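Local structure of putative thioesterase II (Thermobifida fusca, 3BBJ) at residues H55-R67 with P216-P228. The protein is a putative type II thioesterase of the double-hotdog acyl-CoA thioesterase family, and so probably hydrolyses the thioester bond of acyl thioesters. Numbering follows the deposited sequence.
Sequences HLHAVSSSYHFHR and PTVELTWHLRAIP. With SO4 (sulfate ion), chain C.
Trp222 O is gripped twice: by Ser61 N at 3.1 Å, nearly in line with the carbonyl bond, and by a water that lies over the centre of the indole face and also donates to Ala58 O. A second water accepts from Trp222 NE1 at 3.1 Å and bonds to Ser61 OG and Tyr63 OH, tying the three side chains together on the face covered by helix 38-51. Reciprocal bonds Ser61–Trp222 and Tyr63–Leu220, with strand directions 160° apart, define antiparallel pairing; Tyr63 N to Leu220 O, at 2.7 Å, is the shortest of the backbone bonds between the two strands. This pairing joins strand 57-65 of the N-terminal hotdog domain to strand 219-224 of the C-terminal one, as in a double-hotdog thioesterase. On the other face, which meets the second subunit, Ser60 OG donates to His223 ND1 at 3.0 Å, tilted 20° from the ring plane. With its CG anti to the backbone N (chi1 -163°), Glu219 lays that methylene over one face of the His64 ring, a CH-pi contact 3.6 Å from the centroid, while OE2 takes Thr221 OG1 on its syn lone pair. Replacing Glu219 by an alanine removes methylene and carboxylate, and would probably cost the His64 ring this contact and Thr221 OG1 this acceptor. His64 NE2 bonds Ser62 OG of the second subunit. Past the end of strand 219-224, Ile227 CD1 makes a CH-pi contact over the His57 ring, 3.5 Å from its centroid.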
ATOM      1  N   HIS A  55      -4.903  -0.763  21.398  1.00 56.58           N
ATOM      2  CA  HIS A  55      -5.581  -1.730  20.550  1.00 53.82           C
ATOM      3  C   HIS A  55      -4.659  -2.902  20.259  1.00 52.49           C
ATOM      4  O   HIS A  55      -3.431  -2.770  20.300  1.00 50.61           O
ATOM      5  CB  HIS A  55      -6.032  -1.060  19.268  1.00 54.40           C
ATOM      6  CG  HIS A  55      -6.934   0.108  19.499  1.00 53.77           C
ATOM      7  ND1 HIS A  55      -8.214  -0.026  19.985  1.00 58.45           N
ATOM      8  CD2 HIS A  55      -6.740   1.433  19.310  1.00 57.23           C
ATOM      9  CE1 HIS A  55      -8.770   1.168  20.086  1.00 58.20           C
ATOM     10  NE2 HIS A  55      -7.895   2.073  19.681  1.00 57.87           N
ATOM     11  N   LEU A  56      -5.261  -4.041  19.938  1.00 51.60           N
ATOM     12  CA  LEU A  56      -4.530  -5.300  19.858  1.00 51.51           C
ATOM     13  C   LEU A  56      -3.828  -5.598  18.536  1.00 50.08           C
ATOM     14  O   LEU A  56      -2.842  -6.338  18.539  1.00 48.22           O
ATOM     15  CB  LEU A  56      -5.464  -6.471  20.197  1.00 50.75           C
ATOM     16  CG  LEU A  56      -6.044  -6.479  21.617  1.00 55.65           C
ATOM     17  CD1 LEU A  56      -6.826  -7.779  21.874  1.00 51.45           C
ATOM     18  CD2 LEU A  56      -4.950  -6.301  22.682  1.00 54.77           C
ATOM     19  N   HIS A  57      -4.313  -5.022  17.430  1.00 50.02           N
ATOM     20  CA  HIS A  57      -3.870  -5.441  16.082  1.00 49.14           C
ATOM     21  C   HIS A  57      -3.393  -4.354  15.171  1.00 47.94           C
ATOM     22  O   HIS A  57      -3.897  -3.243  15.204  1.00 48.21           O
ATOM     23  CB  HIS A  57      -5.017  -6.139  15.350  1.00 48.97           C
ATOM     24  CG  HIS A  57      -5.673  -7.193  16.165  1.00 48.55           C
ATOM     25  ND1 HIS A  57      -7.015  -7.170  16.468  1.00 53.69           N
ATOM     26  CD2 HIS A  57      -5.156  -8.262  16.809  1.00 44.16           C
ATOM     27  CE1 HIS A  57      -7.308  -8.208  17.231  1.00 49.71           C
ATOM     28  NE2 HIS A  57      -6.197  -8.885  17.454  1.00 51.59           N
ATOM     29  N   ALA A  58      -2.460  -4.737  14.310  1.00 48.42           N
ATOM     30  CA  ALA A  58      -1.898  -3.866  13.278  1.00 48.57           C
ATOM     31  C   ALA A  58      -2.744  -4.051  12.019  1.00 49.32           C
ATOM     32  O   ALA A  58      -2.554  -5.018  11.267  1.00 51.05           O
ATOM     33  CB  ALA A  58      -0.459  -4.250  13.017  1.00 45.36           C
ATOM     34  N   VAL A  59      -3.685  -3.130  11.800  1.00 49.18           N
ATOM     35  CA  VAL A  59      -4.664  -3.271  10.713  1.00 49.35           C
ATOM     36  C   VAL A  59      -4.175  -2.723   9.377  1.00 48.24           C
ATOM     37  O   VAL A  59      -4.473  -3.315   8.331  1.00 46.26           O
ATOM     38  CB  VAL A  59      -6.042  -2.710  11.123  1.00 49.91           C
ATOM     39  CG1 VAL A  59      -6.969  -2.625   9.932  1.00 50.29           C
ATOM     40  CG2 VAL A  59      -6.646  -3.631  12.213  1.00 51.06           C
ATOM     41  N   SER A  60      -3.442  -1.605   9.403  1.00 47.47           N
ATOM     42  CA  SER A  60      -2.728  -1.132   8.209  1.00 49.21           C
ATOM     43  C   SER A  60      -1.350  -0.681   8.626  1.00 48.18           C
ATOM     44  O   SER A  60      -1.213   0.147   9.519  1.00 47.87           O
ATOM     45  CB  SER A  60      -3.436   0.024   7.500  1.00 48.97           C
ATOM     46  OG  SER A  60      -4.795  -0.285   7.278  1.00 56.07           O
ATOM     47  N   SER A  61      -0.340  -1.217   7.944  1.00 47.15           N
ATOM     48  CA  SER A  61       1.044  -0.915   8.235  1.00 45.84           C
ATOM     49  C   SER A  61       1.771  -0.530   6.943  1.00 45.24           C
ATOM     50  O   SER A  61       1.817  -1.316   6.004  1.00 45.67           O
ATOM     51  CB  SER A  61       1.696  -2.142   8.873  1.00 46.01           C
ATOM     52  OG  SER A  61       0.925  -2.633   9.967  1.00 45.40           O
ATOM     53  N   SER A  62       2.326   0.682   6.918  1.00 44.20           N
ATOM     54  CA  SER A  62       3.131   1.193   5.803  1.00 43.47           C
ATOM     55  C   SER A  62       4.559   1.426   6.254  1.00 44.62           C
ATOM     56  O   SER A  62       4.814   2.162   7.226  1.00 44.86           O
ATOM     57  CB  SER A  62       2.578   2.511   5.281  1.00 41.48           C
ATOM     58  OG  SER A  62       2.143   3.322   6.350  1.00 43.17           O
ATOM     59  N   TYR A  63       5.489   0.825   5.516  1.00 43.58           N
ATOM     60  CA  TYR A  63       6.889   0.879   5.856  1.00 43.10           C
ATOM     61  C   TYR A  63       7.711   1.439   4.697  1.00 43.97           C
ATOM     62  O   TYR A  63       7.553   1.024   3.534  1.00 42.11           O
ATOM     63  CB  TYR A  63       7.394  -0.524   6.180  1.00 44.12           C
ATOM     64  CG  TYR A  63       6.752  -1.221   7.367  1.00 42.91           C
ATOM     65  CD1 TYR A  63       7.266  -1.046   8.648  1.00 41.41           C
ATOM     66  CD2 TYR A  63       5.695  -2.120   7.200  1.00 42.34           C
ATOM     67  CE1 TYR A  63       6.722  -1.674   9.730  1.00 42.69           C
ATOM     68  CE2 TYR A  63       5.146  -2.784   8.293  1.00 44.92           C
ATOM     69  CZ  TYR A  63       5.663  -2.537   9.565  1.00 46.24           C
ATOM     70  OH  TYR A  63       5.157  -3.160  10.679  1.00 45.88           O
ATOM     71  N   HIS A  64       8.616   2.357   5.035  1.00 45.21           N
ATOM     72  CA  HIS A  64       9.574   2.916   4.074  1.00 44.77           C
ATOM     73  C   HIS A  64      10.976   2.509   4.482  1.00 44.94           C
ATOM     74  O   HIS A  64      11.363   2.751   5.615  1.00 44.41           O
ATOM     75  CB  HIS A  64       9.418   4.426   3.999  1.00 41.96           C
ATOM     76  CG  HIS A  64       8.206   4.843   3.229  1.00 44.07           C
ATOM     77  ND1 HIS A  64       8.274   5.303   1.934  1.00 34.34           N
ATOM     78  CD2 HIS A  64       6.888   4.795   3.542  1.00 41.36           C
ATOM     79  CE1 HIS A  64       7.053   5.580   1.510  1.00 40.44           C
ATOM     80  NE2 HIS A  64       6.194   5.268   2.461  1.00 38.39           N
ATOM     81  N   PHE A  65      11.711   1.874   3.564  1.00 46.17           N
ATOM     82  CA  PHE A  65      13.039   1.297   3.832  1.00 46.34           C
ATOM     83  C   PHE A  65      14.096   2.241   3.342  1.00 47.93           C
ATOM     84  O   PHE A  65      14.115   2.580   2.169  1.00 50.11           O
ATOM     85  CB  PHE A  65      13.208  -0.052   3.112  1.00 46.58           C
ATOM     86  CG  PHE A  65      12.307  -1.117   3.635  1.00 47.26           C
ATOM     87  CD1 PHE A  65      10.992  -1.191   3.222  1.00 43.51           C
ATOM     88  CD2 PHE A  65      12.764  -2.035   4.578  1.00 50.35           C
ATOM     89  CE1 PHE A  65      10.132  -2.166   3.758  1.00 49.58           C
ATOM     90  CE2 PHE A  65      11.916  -3.017   5.094  1.00 50.36           C
ATOM     91  CZ  PHE A  65      10.604  -3.080   4.688  1.00 46.16           C
ATOM     92  N   HIS A  66      14.988   2.657   4.231  1.00 48.13           N
ATOM     93  CA  HIS A  66      15.993   3.653   3.882  1.00 48.42           C
ATOM     94  C   HIS A  66      17.345   3.033   3.581  1.00 48.66           C
ATOM     95  O   HIS A  66      17.991   3.407   2.579  1.00 47.84           O
ATOM     96  CB  HIS A  66      16.139   4.670   5.017  1.00 48.61           C
ATOM     97  CG  HIS A  66      14.848   5.311   5.407  1.00 46.31           C
ATOM     98  ND1 HIS A  66      14.003   5.891   4.489  1.00 49.41           N
ATOM     99  CD2 HIS A  66      14.257   5.465   6.614  1.00 49.12           C
ATOM    100  CE1 HIS A  66      12.953   6.385   5.114  1.00 51.15           C
ATOM    101  NE2 HIS A  66      13.077   6.128   6.405  1.00 53.20           N
ATOM    102  N   ARG A  67      17.756   2.102   4.452  1.00 48.63           N
ATOM    103  CA  ARG A  67      19.058   1.440   4.381  1.00 49.53           C
ATOM    104  C   ARG A  67      18.985   0.013   4.886  1.00 49.89           C
ATOM    105  O   ARG A  67      18.113  -0.310   5.701  1.00 52.23           O
ATOM    106  CB  ARG A  67      20.070   2.140   5.298  1.00 51.25           C
ATOM    107  CG  ARG A  67      20.402   3.578   4.979  1.00 52.81           C
ATOM    108  CD  ARG A  67      21.256   4.177   6.079  1.00 51.26           C
ATOM    109  NE  ARG A  67      21.448   5.610   5.851  1.00 55.81           N
ATOM    110  CZ  ARG A  67      20.586   6.572   6.187  1.00 57.11           C
ATOM    111  NH1 ARG A  67      19.438   6.293   6.791  1.00 55.56           N
ATOM    112  NH2 ARG A  67      20.880   7.839   5.913  1.00 55.66           N
ATOM    113  N   PRO A 216      16.188  -4.404  -3.191  1.00 50.02           N
ATOM    114  CA  PRO A 216      15.751  -3.906  -1.897  1.00 49.46           C
ATOM    115  C   PRO A 216      14.370  -3.270  -2.015  1.00 49.66           C
ATOM    116  O   PRO A 216      14.066  -2.594  -3.023  1.00 47.42           O
ATOM    117  CB  PRO A 216      16.799  -2.852  -1.517  1.00 50.22           C
ATOM    118  CG  PRO A 216      17.798  -2.811  -2.628  1.00 51.32           C
ATOM    119  CD  PRO A 216      17.313  -3.652  -3.763  1.00 50.58           C
ATOM    120  N   THR A 217      13.536  -3.536  -1.008  1.00 47.89           N
ATOM    121  CA  THR A 217      12.203  -2.951  -0.935  1.00 45.09           C
ATOM    122  C   THR A 217      12.327  -1.470  -0.721  1.00 43.98           C
ATOM    123  O   THR A 217      13.160  -1.011   0.050  1.00 44.23           O
ATOM    124  CB  THR A 217      11.378  -3.526   0.223  1.00 44.48           C
ATOM    125  OG1 THR A 217      11.365  -4.943   0.114  1.00 37.62           O
ATOM    126  CG2 THR A 217       9.946  -3.014   0.179  1.00 39.22           C
ATOM    127  N   VAL A 218      11.490  -0.717  -1.429  1.00 44.54           N
ATOM    128  CA  VAL A 218      11.425   0.711  -1.237  1.00 43.00           C
ATOM    129  C   VAL A 218      10.257   1.016  -0.299  1.00 43.21           C
ATOM    130  O   VAL A 218      10.421   1.783   0.652  1.00 43.87           O
ATOM    131  CB  VAL A 218      11.299   1.454  -2.559  1.00 42.88           C
ATOM    132  CG1 VAL A 218      10.986   2.912  -2.287  1.00 41.25           C
ATOM    133  CG2 VAL A 218      12.589   1.293  -3.360  1.00 39.46           C
ATOM    134  N   GLU A 219       9.094   0.401  -0.565  1.00 42.53           N
ATOM    135  CA  GLU A 219       7.894   0.626   0.229  1.00 40.09           C
ATOM    136  C   GLU A 219       7.071  -0.645   0.303  1.00 40.21           C
ATOM    137  O   GLU A 219       6.953  -1.345  -0.667  1.00 41.26           O
ATOM    138  CB  GLU A 219       7.061   1.773  -0.384  1.00 42.35           C
ATOM    139  CG  GLU A 219       5.971   2.405   0.558  1.00 43.72           C
ATOM    140  CD  GLU A 219       4.729   1.560   0.756  1.00 46.16           C
ATOM    141  OE1 GLU A 219       4.301   0.852  -0.177  1.00 45.27           O
ATOM    142  OE2 GLU A 219       4.154   1.626   1.865  1.00 51.07           O
ATOM    143  N   LEU A 220       6.527  -0.958   1.477  1.00 41.52           N
ATOM    144  CA  LEU A 220       5.565  -2.048   1.630  1.00 40.83           C
ATOM    145  C   LEU A 220       4.476  -1.572   2.569  1.00 41.38           C
ATOM    146  O   LEU A 220       4.763  -1.048   3.654  1.00 41.59           O
ATOM    147  CB  LEU A 220       6.227  -3.328   2.175  1.00 41.92           C
ATOM    148  CG  LEU A 220       5.360  -4.573   2.431  1.00 39.38           C
ATOM    149  CD1 LEU A 220       6.204  -5.837   2.538  1.00 35.58           C
ATOM    150  CD2 LEU A 220       4.497  -4.428   3.682  1.00 36.20           C
ATOM    151  N   THR A 221       3.232  -1.720   2.117  1.00 40.95           N
ATOM    152  CA  THR A 221       2.051  -1.525   2.923  1.00 40.43           C
ATOM    153  C   THR A 221       1.241  -2.820   2.896  1.00 41.73           C
ATOM    154  O   THR A 221       1.035  -3.404   1.836  1.00 41.95           O
ATOM    155  CB  THR A 221       1.142  -0.428   2.399  1.00 41.08           C
ATOM    156  OG1 THR A 221       1.811   0.836   2.478  1.00 42.69           O
ATOM    157  CG2 THR A 221      -0.137  -0.374   3.243  1.00 38.53           C
ATOM    158  N   TRP A 222       0.803  -3.267   4.065  1.00 42.31           N
ATOM    159  CA  TRP A 222      -0.004  -4.471   4.161  1.00 43.71           C
ATOM    160  C   TRP A 222      -1.157  -4.316   5.178  1.00 43.62           C
ATOM    161  O   TRP A 222      -1.071  -3.580   6.151  1.00 44.35           O
ATOM    162  CB  TRP A 222       0.874  -5.698   4.448  1.00 43.40           C
ATOM    163  CG  TRP A 222       1.219  -5.886   5.872  1.00 42.12           C
ATOM    164  CD1 TRP A 222       2.294  -5.377   6.521  1.00 44.37           C
ATOM    165  CD2 TRP A 222       0.492  -6.651   6.838  1.00 44.28           C
ATOM    166  NE1 TRP A 222       2.287  -5.765   7.832  1.00 43.60           N
ATOM    167  CE2 TRP A 222       1.182  -6.538   8.061  1.00 45.26           C
ATOM    168  CE3 TRP A 222      -0.681  -7.409   6.792  1.00 41.44           C
ATOM    169  CZ2 TRP A 222       0.743  -7.158   9.231  1.00 44.93           C
ATOM    170  CZ3 TRP A 222      -1.119  -8.021   7.945  1.00 44.42           C
ATOM    171  CH2 TRP A 222      -0.404  -7.901   9.152  1.00 46.00           C
ATOM    172  N   HIS A 223      -2.251  -5.001   4.905  1.00 45.73           N
ATOM    173  CA  HIS A 223      -3.455  -4.870   5.709  1.00 46.15           C
ATOM    174  C   HIS A 223      -3.898  -6.207   6.302  1.00 45.69           C
ATOM    175  O   HIS A 223      -3.930  -7.224   5.604  1.00 47.47           O
ATOM    176  CB  HIS A 223      -4.581  -4.319   4.830  1.00 46.28           C
ATOM    177  CG  HIS A 223      -4.239  -3.039   4.141  1.00 45.35           C
ATOM    178  ND1 HIS A 223      -4.004  -1.869   4.828  1.00 52.15           N
ATOM    179  CD2 HIS A 223      -4.131  -2.731   2.830  1.00 48.84           C
ATOM    180  CE1 HIS A 223      -3.750  -0.898   3.971  1.00 53.85           C
ATOM    181  NE2 HIS A 223      -3.816  -1.394   2.751  1.00 51.90           N
ATOM    182  N   LEU A 224      -4.258  -6.183   7.578  1.00 46.41           N
ATOM    183  CA  LEU A 224      -4.777  -7.352   8.290  1.00 46.39           C
ATOM    184  C   LEU A 224      -6.284  -7.307   8.150  1.00 46.34           C
ATOM    185  O   LEU A 224      -6.888  -6.332   8.573  1.00 45.32           O
ATOM    186  CB  LEU A 224      -4.428  -7.285   9.775  1.00 47.02           C
ATOM    187  CG  LEU A 224      -4.907  -8.461  10.631  1.00 46.93           C
ATOM    188  CD1 LEU A 224      -4.252  -9.758  10.157  1.00 40.17           C
ATOM    189  CD2 LEU A 224      -4.616  -8.192  12.100  1.00 47.02           C
ATOM    190  N   ARG A 225      -6.881  -8.371   7.601  1.00 47.48           N
ATOM    191  CA  ARG A 225      -8.301  -8.398   7.260  1.00 47.21           C
ATOM    192  C   ARG A 225      -9.192  -9.291   8.129  1.00 49.00           C
ATOM    193  O   ARG A 225     -10.411  -9.092   8.194  1.00 49.25           O
ATOM    194  CB  ARG A 225      -8.440  -8.845   5.807  1.00 46.68           C
ATOM    195  CG  ARG A 225      -7.692  -7.949   4.781  1.00 45.43           C
ATOM    196  CD  ARG A 225      -7.957  -6.468   4.990  1.00 43.22           C
ATOM    197  NE  ARG A 225      -9.391  -6.172   5.149  1.00 46.07           N
ATOM    198  CZ  ARG A 225     -10.274  -6.078   4.150  1.00 45.55           C
ATOM    199  NH1 ARG A 225      -9.910  -6.261   2.885  1.00 42.67           N
ATOM    200  NH2 ARG A 225     -11.542  -5.794   4.421  1.00 48.23           N
ATOM    201  N   ALA A 226      -8.579 -10.299   8.741  1.00 49.75           N
ATOM    202  CA  ALA A 226      -9.240 -11.248   9.634  1.00 48.41           C
ATOM    203  C   ALA A 226      -8.167 -11.795  10.564  1.00 48.90           C
ATOM    204  O   ALA A 226      -6.972 -11.716  10.259  1.00 48.93           O
ATOM    205  CB  ALA A 226      -9.859 -12.388   8.844  1.00 47.21           C
ATOM    206  N   ILE A 227      -8.597 -12.315  11.712  1.00 49.30           N
ATOM    207  CA  ILE A 227      -7.710 -12.898  12.692  1.00 49.02           C
ATOM    208  C   ILE A 227      -7.550 -14.371  12.327  1.00 51.65           C
ATOM    209  O   ILE A 227      -8.522 -15.124  12.387  1.00 52.74           O
ATOM    210  CB  ILE A 227      -8.303 -12.787  14.111  1.00 50.24           C
ATOM    211  CG1 ILE A 227      -8.525 -11.311  14.504  1.00 48.82           C
ATOM    212  CG2 ILE A 227      -7.412 -13.510  15.121  1.00 45.71           C
ATOM    213  CD1 ILE A 227      -7.255 -10.464  14.651  1.00 51.03           C
ATOM    214  N   PRO A 228      -6.323 -14.796  11.953  1.00 52.91           N
ATOM    215  CA  PRO A 228      -6.149 -16.172  11.546  1.00 53.90           C
ATOM    216  C   PRO A 228      -5.948 -17.104  12.731  1.00 55.32           C
ATOM    217  O   PRO A 228      -5.429 -16.700  13.787  1.00 52.99           O
ATOM    218  CB  PRO A 228      -4.857 -16.132  10.732  1.00 54.50           C
ATOM    219  CG  PRO A 228      -4.061 -15.091  11.386  1.00 55.49           C
ATOM    220  CD  PRO A 228      -5.049 -14.057  11.913  1.00 52.85           C
TER
HETATM  221  S   SO4 C 272      24.420   7.336   4.213  0.50 70.96           S
HETATM  222  O1  SO4 C 272      23.730   6.258   3.498  0.50 56.00           O
HETATM  223  O2  SO4 C 272      25.609   7.714   3.446  0.50 61.04           O
HETATM  224  O3  SO4 C 272      23.550   8.508   4.326  0.50 58.86           O
HETATM  225  O4  SO4 C 272      24.801   6.891   5.558  0.50 59.82           O
HETATM  226  O   HOH W   1      -0.910  -4.056   9.079  1.00 39.73           O
HETATM  227  O   HOH W   2       3.044  -4.677  10.635  1.00 33.77           O
HETATM  228  O   HOH W   3      10.826   5.156   0.994  1.00 55.79           O
HETATM  229  O   HOH W   4      15.121   1.046   0.214  1.00 46.37           O